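Local coordinates for alpha-1,3-glucanase (Paenibacillus glycanilyticus, PDB 6K0P), which hydrolyses alpha-1,3-glucan as a glycoside hydrolase of family 87, here as a catalytic domain with nigerose bound, at residues G61-A72 against V146-K157; Y45-S53 against Y403-P411. The protein carries 1 engineered substitution. All coordinates share one frame; numbering follows the deposited sequence.

Contact 1. Residues G61-A72 against V146-K157; sequences GEYVEFTLTSPA and VYPAGTKIKIQK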
loop_
_atom_site.group_PDB
_atom_site.type_symbol
_atom_site.label_atom_id
_atom_site.label_comp_id
_atom_site.label_asym_id
_atom_site.label_seq_id
_atom_site.Cartn_x
_atom_site.Cartn_y
_atom_site.Cartn_z
ATOM N N GLY A 61 7.764 -4.035 32.628
ATOM C CA GLY A 61 9.173 -4.310 32.456
ATOM C C GLY A 61 9.524 -5.060 31.189
ATOM O O GLY A 61 10.713 -5.190 30.878
ATOM N N GLU A 62 8.537 -5.562 30.446
ATOM C CA GLU A 62 8.836 -6.230 29.187
ATOM C C GLU A 62 9.178 -5.202 28.115
ATOM O O GLU A 62 8.585 -4.122 28.053
ATOM C CB GLU A 62 7.690 -7.151 28.760
ATOM C CG GLU A 62 7.618 -8.380 29.667
ATOM C CD GLU A 62 6.671 -9.460 29.196
ATOM O OE1 GLU A 62 6.093 -9.360 28.092
ATOM O OE2 GLU A 62 6.523 -10.437 29.963
ATOM N N TYR A 63 10.168 -5.529 27.294
ATOM C CA TYR A 63 10.721 -4.568 26.352
ATOM C C TYR A 63 11.162 -5.299 25.095
ATOM O O TYR A 63 11.362 -6.518 25.092
ATOM C CB TYR A 63 11.948 -3.849 26.947
ATOM C CG TYR A 63 13.117 -4.785 27.162
ATOM C CD1 TYR A 63 13.247 -5.501 28.341
ATOM C CD2 TYR A 63 14.057 -4.995 26.163
ATOM C CE1 TYR A 63 14.300 -6.391 28.526
ATOM C CE2 TYR A 63 15.108 -5.883 26.340
ATOM C CZ TYR A 63 15.214 -6.578 27.520
ATOM O OH TYR A 63 16.267 -7.456 27.695
ATOM N N VAL A 64 11.363 -4.531 24.031
ATOM C CA VAL A 64 12.140 -4.982 22.885
ATOM C C VAL A 64 13.144 -3.884 22.567
ATOM O O VAL A 64 12.792 -2.699 22.570
ATOM C CB VAL A 64 11.259 -5.343 21.670
ATOM C CG1 VAL A 64 10.235 -4.252 21.394
ATOM C CG2 VAL A 64 12.129 -5.620 20.446
ATOM N N GLU A 65 14.400 -4.271 22.349
ATOM C CA GLU A 65 15.497 -3.316 22.205
ATOM C C GLU A 65 15.931 -3.272 20.746
ATOM O O GLU A 65 16.466 -4.257 20.219
ATOM C CB GLU A 65 16.662 -3.744 23.093
ATOM C CG GLU A 65 17.838 -2.779 23.070
ATOM C CD GLU A 65 18.955 -3.232 23.982
ATOM O OE1 GLU A 65 19.609 -4.251 23.665
ATOM O OE2 GLU A 65 19.164 -2.584 25.023
ATOM N N PHE A 66 15.717 -2.122 20.100
ATOM C CA PHE A 66 16.202 -1.867 18.752
ATOM C C PHE A 66 17.559 -1.176 18.823
ATOM O O PHE A 66 17.923 -0.571 19.833
ATOM C CB PHE A 66 15.251 -0.926 18.002
ATOM C CG PHE A 66 13.870 -1.474 17.780
ATOM C CD1 PHE A 66 12.901 -1.363 18.758
ATOM C CD2 PHE A 66 13.529 -2.063 16.570
ATOM C CE1 PHE A 66 11.619 -1.853 18.555
ATOM C CE2 PHE A 66 12.254 -2.551 16.359
ATOM C CZ PHE A 66 11.298 -2.442 17.349
ATOM N N THR A 67 18.300 -1.252 17.718
ATOM C CA THR A 67 19.554 -0.520 17.576
ATOM C C THR A 67 19.486 0.317 16.308
ATOM O O THR A 67 19.259 -0.217 15.218
ATOM C CB THR A 67 20.751 -1.472 17.520
ATOM O OG1 THR A 67 20.779 -2.264 18.713
ATOM C CG2 THR A 67 22.054 -0.680 17.426
ATOM N N LEU A 68 19.667 1.624 16.444
ATOM C CA LEU A 68 19.598 2.477 15.266
ATOM C C LEU A 68 20.712 2.131 14.284
ATOM O O LEU A 68 21.862 1.903 14.672
ATOM C CB LEU A 68 19.726 3.944 15.672
ATOM C CG LEU A 68 18.601 4.549 16.509
ATOM C CD1 LEU A 68 18.847 6.045 16.673
ATOM C CD2 LEU A 68 17.257 4.307 15.857
ATOM N N THR A 69 20.363 2.096 12.999
ATOM C CA THR A 69 21.350 1.967 11.935
ATOM C C THR A 69 21.573 3.272 11.184
ATOM O O THR A 69 22.450 3.329 10.310
ATOM C CB THR A 69 20.970 0.852 10.967
ATOM O OG1 THR A 69 19.653 1.085 10.457
ATOM C CG2 THR A 69 20.997 -0.486 11.685
ATOM N N SER A 70 20.809 4.311 11.509
ATOM C CA SER A 70 20.992 5.673 11.024
ATOM C C SER A 70 20.547 6.608 12.136
ATOM O O SER A 70 19.778 6.204 13.016
ATOM C CB SER A 70 20.147 5.934 9.765
ATOM O OG SER A 70 20.574 5.123 8.686
ATOM N N PRO A 71 21.003 7.863 12.133
ATOM C CA PRO A 71 20.589 8.796 13.192
ATOM C C PRO A 71 19.084 9.023 13.149
ATOM O O PRO A 71 18.462 8.939 12.093
ATOM C CB PRO A 71 21.345 10.086 12.851
ATOM C CG PRO A 71 22.527 9.619 12.022
ATOM C CD PRO A 71 22.021 8.450 11.236
ATOM N N ALA A 72 18.496 9.313 14.312
ATOM C CA ALA A 72 17.049 9.505 14.355
ATOM C C ALA A 72 16.640 10.428 15.492
ATOM O O ALA A 72 17.155 10.321 16.605
ATOM C CB ALA A 72 16.321 8.161 14.521
ATOM N N VAL A 146 18.640 14.338 18.295
ATOM C CA VAL A 146 19.013 13.379 17.263
ATOM C C VAL A 146 19.940 12.358 17.918
ATOM O O VAL A 146 21.021 12.711 18.410
ATOM C CB VAL A 146 19.709 14.070 16.078
ATOM C CG1 VAL A 146 20.210 13.035 15.082
ATOM C CG2 VAL A 146 18.770 15.050 15.389
ATOM N N TYR A 147 19.516 11.103 17.944
ATOM C CA TYR A 147 20.329 10.019 18.492
ATOM C C TYR A 147 21.145 9.368 17.375
ATOM O O TYR A 147 20.638 9.165 16.271
ATOM C CB TYR A 147 19.426 8.992 19.192
ATOM C CG TYR A 147 18.794 9.617 20.423
ATOM C CD1 TYR A 147 19.475 9.636 21.636
ATOM C CD2 TYR A 147 17.558 10.246 20.359
ATOM C CE1 TYR A 147 18.942 10.227 22.742
ATOM C CE2 TYR A 147 17.011 10.854 21.472
ATOM C CZ TYR A 147 17.708 10.843 22.666
ATOM O OH TYR A 147 17.185 11.454 23.790
ATOM N N PRO A 148 22.423 9.068 17.596
ATOM C CA PRO A 148 23.256 8.544 16.511
ATOM C C PRO A 148 22.953 7.083 16.216
ATOM O O PRO A 148 22.335 6.368 17.008
ATOM C CB PRO A 148 24.681 8.694 17.061
ATOM C CG PRO A 148 24.511 8.622 18.536
ATOM C CD PRO A 148 23.182 9.270 18.841
ATOM N N ALA A 149 23.388 6.648 15.034
ATOM C CA ALA A 149 23.380 5.225 14.738
ATOM C C ALA A 149 24.143 4.497 15.836
ATOM O O ALA A 149 25.122 5.017 16.380
ATOM C CB ALA A 149 24.039 4.973 13.383
ATOM N N GLY A 150 23.654 3.309 16.198
ATOM C CA GLY A 150 24.189 2.564 17.319
ATOM C C GLY A 150 23.479 2.791 18.638
ATOM O O GLY A 150 23.701 2.024 19.586
ATOM N N THR A 151 22.642 3.822 18.744
ATOM C CA THR A 151 21.863 4.021 19.961
ATOM C C THR A 151 20.909 2.849 20.155
ATOM O O THR A 151 20.292 2.374 19.195
ATOM C CB THR A 151 21.034 5.307 19.830
ATOM O OG1 THR A 151 21.898 6.431 19.620
ATOM C CG2 THR A 151 20.200 5.558 21.077
ATOM N N LYS A 152 20.785 2.391 21.405
ATOM C CA LYS A 152 19.777 1.396 21.767
ATOM C C LYS A 152 18.462 2.119 22.028
ATOM O O LYS A 152 18.355 2.903 22.977
ATOM C CB LYS A 152 20.194 0.636 23.024
ATOM C CG LYS A 152 21.430 -0.235 22.866
ATOM C CD LYS A 152 21.324 -1.167 21.683
ATOM C CE LYS A 152 22.325 -2.320 21.806
ATOM N NZ LYS A 152 22.805 -2.786 20.478
ATOM N N ILE A 153 17.461 1.856 21.196
ATOM C CA ILE A 153 16.128 2.423 21.358
ATOM C C ILE A 153 15.236 1.294 21.845
ATOM O O ILE A 153 14.950 0.346 21.100
ATOM C CB ILE A 153 15.601 3.035 20.056
ATOM C CG1 ILE A 153 16.468 4.226 19.621
ATOM C CG2 ILE A 153 14.136 3.452 20.218
ATOM C CD1 ILE A 153 16.429 5.412 20.579
ATOM N N LYS A 154 14.828 1.375 23.105
ATOM C CA LYS A 154 14.065 0.311 23.742
ATOM C C LYS A 154 12.608 0.747 23.839
ATOM O O LYS A 154 12.316 1.871 24.258
ATOM C CB LYS A 154 14.660 0.022 25.122
ATOM C CG LYS A 154 13.949 -1.049 25.911
ATOM C CD LYS A 154 14.751 -1.442 27.162
ATOM C CE LYS A 154 14.956 -0.257 28.095
ATOM N NZ LYS A 154 15.228 -0.774 29.476
ATOM N N ILE A 155 11.699 -0.126 23.408
ATOM C CA ILE A 155 10.269 0.061 23.611
ATOM C C ILE A 155 9.912 -0.804 24.803
ATOM O O ILE A 155 10.128 -2.019 24.764
ATOM C CB ILE A 155 9.472 -0.371 22.373
ATOM C CG1 ILE A 155 9.966 0.371 21.129
ATOM C CG2 ILE A 155 7.979 -0.148 22.595
ATOM C CD1 ILE A 155 9.839 1.896 21.226
ATOM N N GLN A 156 9.402 -0.194 25.869
ATOM C CA GLN A 156 9.219 -0.904 27.129
ATOM C C GLN A 156 7.873 -0.555 27.744
ATOM O O GLN A 156 7.441 0.605 27.723
ATOM C CB GLN A 156 10.348 -0.550 28.104
ATOM C CG GLN A 156 10.272 -1.236 29.460
ATOM C CD GLN A 156 11.585 -1.139 30.204
ATOM O OE1 GLN A 156 12.575 -1.742 29.801
ATOM N NE2 GLN A 156 11.601 -0.377 31.293
ATOM N N LYS A 157 7.219 -1.570 28.298
ATOM C CA LYS A 157 5.917 -1.406 28.938
ATOM C C LYS A 157 6.149 -1.157 30.421
ATOM O O LYS A 157 6.424 -2.089 31.181
ATOM C CB LYS A 157 5.068 -2.651 28.702
ATOM C CG LYS A 157 3.576 -2.371 28.623
ATOM C CD LYS A 157 2.783 -3.651 28.340
ATOM C CE LYS A 157 2.597 -4.460 29.607
ATOM N NZ LYS A 157 1.733 -3.785 30.615
HETATM O O HOH W 1 12.865 -4.088 31.980
#

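Contact 2. Residues Y45-S53 against Y403-P411; sequences YAGEASGRS and YGADTLTYP. With CA (calcium ion), chain J.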
loop_
_atom_site.group_PDB
_atom_site.type_symbol
_atom_site.label_atom_id
_atom_site.label_comp_id
_atom_site.label_asym_id
_atom_site.label_seq_id
_atom_site.Cartn_x
_atom_site.Cartn_y
_atom_site.Cartn_z
ATOM N N TYR A 45 -2.575 -11.789 15.172
ATOM C CA TYR A 45 -1.517 -10.818 15.466
ATOM C C TYR A 45 -0.190 -11.147 14.789
ATOM O O TYR A 45 0.620 -10.239 14.581
ATOM C CB TYR A 45 -1.341 -10.621 16.983
ATOM C CG TYR A 45 -2.550 -9.962 17.614
ATOM C CD1 TYR A 45 -2.836 -8.610 17.399
ATOM C CD2 TYR A 45 -3.426 -10.702 18.390
ATOM C CE1 TYR A 45 -3.965 -8.025 17.952
ATOM C CE2 TYR A 45 -4.556 -10.123 18.953
ATOM C CZ TYR A 45 -4.810 -8.785 18.735
ATOM O OH TYR A 45 -5.943 -8.232 19.295
ATOM N N ALA A 46 0.071 -12.416 14.455
ATOM C CA ALA A 46 1.249 -12.718 13.648
ATOM C C ALA A 46 0.945 -12.533 12.172
ATOM O O ALA A 46 1.684 -11.840 11.456
ATOM C CB ALA A 46 1.728 -14.152 13.904
ATOM N N GLY A 47 -0.159 -13.127 11.714
ATOM C CA GLY A 47 -0.481 -13.092 10.295
ATOM C C GLY A 47 -0.602 -11.694 9.726
ATOM O O GLY A 47 -0.325 -11.484 8.544
ATOM N N GLU A 48 -1.006 -10.726 10.546
ATOM C CA GLU A 48 -1.186 -9.352 10.087
ATOM C C GLU A 48 0.026 -8.467 10.328
ATOM O O GLU A 48 -0.000 -7.293 9.946
ATOM C CB GLU A 48 -2.425 -8.721 10.726
ATOM C CG GLU A 48 -3.732 -9.368 10.269
ATOM C CD GLU A 48 -4.936 -8.477 10.485
ATOM O OE1 GLU A 48 -4.762 -7.328 10.941
ATOM O OE2 GLU A 48 -6.066 -8.926 10.184
ATOM N N ALA A 49 1.066 -8.985 10.964
ATOM C CA ALA A 49 2.251 -8.195 11.251
ATOM C C ALA A 49 3.177 -8.131 10.039
ATOM O O ALA A 49 3.206 -9.030 9.194
ATOM C CB ALA A 49 3.020 -8.816 12.423
ATOM N N SER A 50 3.921 -7.029 9.949
ATOM C CA SER A 50 5.058 -6.970 9.040
ATOM C C SER A 50 6.038 -8.092 9.375
ATOM O O SER A 50 6.380 -8.307 10.540
ATOM C CB SER A 50 5.737 -5.611 9.200
ATOM O OG SER A 50 6.743 -5.414 8.214
ATOM N N GLY A 51 6.474 -8.821 8.353
ATOM C CA GLY A 51 7.307 -9.983 8.599
ATOM C C GLY A 51 6.566 -11.160 9.182
ATOM O O GLY A 51 7.203 -12.160 9.527
ATOM N N ARG A 52 5.238 -11.065 9.294
ATOM C CA ARG A 52 4.396 -12.086 9.914
ATOM C C ARG A 52 4.787 -12.366 11.361
ATOM O O ARG A 52 4.514 -13.451 11.880
ATOM C CB ARG A 52 4.306 -13.376 9.090
ATOM C CG ARG A 52 4.014 -13.114 7.617
ATOM C CD ARG A 52 2.625 -12.491 7.392
ATOM N NE ARG A 52 2.436 -12.293 5.957
ATOM C CZ ARG A 52 1.271 -12.389 5.313
ATOM N NH1 ARG A 52 0.141 -12.651 5.966
ATOM N NH2 ARG A 52 1.244 -12.216 3.998
ATOM N N SER A 53 5.394 -11.389 12.038
ATOM C CA SER A 53 5.712 -11.568 13.447
ATOM C C SER A 53 5.782 -10.219 14.155
ATOM O O SER A 53 6.032 -9.177 13.547
ATOM C CB SER A 53 7.025 -12.340 13.621
ATOM O OG SER A 53 7.356 -12.508 14.993
ATOM N N TYR A 403 8.886 -2.947 -4.444
ATOM C CA TYR A 403 8.948 -3.843 -3.298
ATOM C C TYR A 403 7.532 -4.029 -2.780
ATOM O O TYR A 403 6.847 -3.046 -2.472
ATOM C CB TYR A 403 9.839 -3.286 -2.181
ATOM C CG TYR A 403 9.904 -4.254 -1.021
ATOM C CD1 TYR A 403 10.655 -5.420 -1.111
ATOM C CD2 TYR A 403 9.173 -4.035 0.137
ATOM C CE1 TYR A 403 10.701 -6.330 -0.066
ATOM C CE2 TYR A 403 9.216 -4.939 1.193
ATOM C CZ TYR A 403 9.980 -6.081 1.081
ATOM O OH TYR A 403 10.027 -6.984 2.120
ATOM N N GLY A 404 7.089 -5.268 -2.696
ATOM C CA GLY A 404 5.793 -5.575 -2.105
ATOM C C GLY A 404 5.923 -6.678 -1.081
ATOM O O GLY A 404 6.705 -7.608 -1.259
ATOM N N ALA A 405 5.142 -6.575 -0.004
ATOM C CA ALA A 405 5.276 -7.578 1.050
ATOM C C ALA A 405 4.022 -7.653 1.907
ATOM O O ALA A 405 3.322 -6.655 2.115
ATOM C CB ALA A 405 6.500 -7.326 1.945
ATOM N N ASP A 406 3.761 -8.863 2.411
ATOM C CA ASP A 406 2.793 -9.090 3.485
ATOM C C ASP A 406 1.380 -8.649 3.092
ATOM O O ASP A 406 0.772 -7.776 3.712
ATOM C CB ASP A 406 3.280 -8.472 4.803
ATOM C CG ASP A 406 4.510 -9.170 5.330
ATOM O OD1 ASP A 406 4.511 -10.419 5.317
ATOM O OD2 ASP A 406 5.472 -8.477 5.733
ATOM N N THR A 407 0.867 -9.286 2.042
ATOM C CA THR A 407 -0.520 -9.117 1.634
ATOM C C THR A 407 -1.419 -10.042 2.449
ATOM O O THR A 407 -1.103 -11.221 2.648
ATOM C CB THR A 407 -0.650 -9.508 0.167
ATOM O OG1 THR A 407 -0.004 -10.767 -0.020
ATOM C CG2 THR A 407 0.048 -8.472 -0.713
ATOM N N LEU A 408 -2.565 -9.517 2.895
ATOM C CA LEU A 408 -3.473 -10.356 3.672
ATOM C C LEU A 408 -4.291 -11.320 2.818
ATOM O O LEU A 408 -4.577 -12.431 3.275
ATOM C CB LEU A 408 -4.395 -9.507 4.542
ATOM C CG LEU A 408 -3.696 -8.770 5.680
ATOM C CD1 LEU A 408 -4.739 -8.181 6.622
ATOM C CD2 LEU A 408 -2.728 -9.682 6.449
ATOM N N THR A 409 -4.716 -10.923 1.602
ATOM C CA THR A 409 -5.714 -11.704 0.866
ATOM C C THR A 409 -5.435 -11.939 -0.617
ATOM O O THR A 409 -6.259 -12.589 -1.268
ATOM C CB THR A 409 -7.110 -11.058 0.950
ATOM O OG1 THR A 409 -7.086 -9.804 0.251
ATOM C CG2 THR A 409 -7.550 -10.839 2.387
ATOM N N TYR A 410 -4.335 -11.429 -1.184
ATOM C CA TYR A 410 -4.298 -11.375 -2.647
ATOM C C TYR A 410 -2.842 -11.278 -3.121
ATOM O O TYR A 410 -1.923 -11.268 -2.287
ATOM C CB TYR A 410 -5.159 -10.165 -3.052
ATOM C CG TYR A 410 -6.084 -10.343 -4.248
ATOM C CD1 TYR A 410 -6.906 -11.453 -4.341
ATOM C CD2 TYR A 410 -6.102 -9.422 -5.295
ATOM C CE1 TYR A 410 -7.758 -11.625 -5.408
ATOM C CE2 TYR A 410 -6.960 -9.588 -6.372
ATOM C CZ TYR A 410 -7.781 -10.689 -6.426
ATOM O OH TYR A 410 -8.617 -10.835 -7.509
ATOM N N PRO A 411 -2.586 -11.233 -4.433
ATOM C CA PRO A 411 -1.203 -11.250 -4.926
ATOM C C PRO A 411 -0.393 -10.029 -4.522
ATOM O O PRO A 411 -0.922 -8.971 -4.159
ATOM C CB PRO A 411 -1.383 -11.243 -6.450
ATOM C CG PRO A 411 -2.685 -11.899 -6.667
ATOM C CD PRO A 411 -3.543 -11.428 -5.535
HETATM CA CA CA J . 7.274 -7.419 12.549
HETATM O O HOH W 2 6.288 -5.948 5.096
HETATM O O HOH W 3 -2.631 -13.159 5.215
#

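Contact 1. Residues G61-A72 against V146-K157
K152 reaches across to T67 and gives its ammonium to the hydroxyl, NZ to OG1 of T67 at 2.7 Å. Its chain is bent at chi2 (-52°), which swings CD and CE past the carboxylate of E65: CE lies 3.8 Å from E65 OE1, while NZ stays too far from that oxygen for a salt bridge. Cut back to alanine, the residue would probably leave the T67 hydroxyl without this donor and take away the methylenes beyond CB that lie along the E65 carboxylate. Further along the same face, which also carries Y63, K154 and Q156, the K154 methylenes slant past the root of the Y63 ring, CD to CG of Y63 3.7 Å. Bending at chi3 then brings K154 NZ to OE1 of Q156 on its own strand.

The other face is largely apolar. F66 and I155 meet diagonally, CE1 of F66 to CG1 of I155 at 3.8 Å, and the carbonyl O of I153 lies at the edge of the F66 ring, in its plane. V64 and I155 stand side by side, pointing the same way. L68 sets its CG 3.8 Å from CG1 of I153, and its CD1 reaches CB of Y147.

Strands 63-67 and 152-156 run antiparallel at 156°, with paired backbone bonds at V64/I155 and F66/I153. Beyond them, the type II turn P148-T151 is held by G150 N to L68 O (2.7 Å), and T151 OG1 donates to P148 O within the turn.

Strand 63-67 is an outermost member of a four-stranded antiparallel sheet, and strand 152-156 lies between it and strand 86-93, where I153 meets I91 and I155 meets V89. The apolar face packs on the second antiparallel sheet: V64, F66 and L68 touch V167, L170 and T172 of strand 165-173.

Contact 2. Residues Y45-S53 against Y403-P411
D406 points at the 45-53 loop and divides its carboxylate between two donors of the loop. The backbone N of G51 meets OD2 at 2.8 Å, nearly straight (165°) but from above the carboxylate plane; R52 NE forms a salt bridge with OD1 at 2.9 Å, a bent bond that arrives on the anti side, tilted out of the carboxylate plane, with the guanidinium turned 80° from the carboxylate. A bend at chi2 (-65°) carries the R52 guanidinium along D406, where NH2 donates to T407 O and NH1 turns back to G47 O at 2.9 Å. This buried polar cluster is the tight part, and R441 adds a second salt bridge to D406 OD1.

Beside it the fit is looser. L408 crosses E48 at about a right angle, CD1 3.9 Å from CD of E48 and CD2 facing G47 O, and the E48 carboxylate turns to G43 N. One water bridges S50 OG and D406 OD2 at the edge of the polar cluster, and another accepts from R52 NH1 near L408 O.

The same loop gives the carbonyl oxygens of S50 and S53 to calcium, each at 2.4 Å, with E23, E25 and D168 completing the site. A calcium-bound loop of the N-terminal beta-sandwich thus docks where strand 397-407 of the right-handed beta-helix, the fold of pectate-lyase-like domains, gives out.

The centres of the two contacts lie 24 Å apart, with about 9 Å between their nearest atoms. Along the chain the order is 45-53, 61-72, 146-157, 403-411, so both segments of contact 1 fall between the two of contact 2. Contact 1 stays within the N-terminal domain, joining segments 74 residues apart at their closest ends; contact 2 spans 350 residues and ties that domain to the beta-helical one. Strand 165-173 connects their surroundings: it lies against the apolar face of contact 1 and carries D168, a ligand of the calcium that S50 and S53 of contact 2 also bind. Contact 1 is thus part of the internal fabric of the smaller domain, while contact 2 is consistent with a role in seating it on the beta-helix.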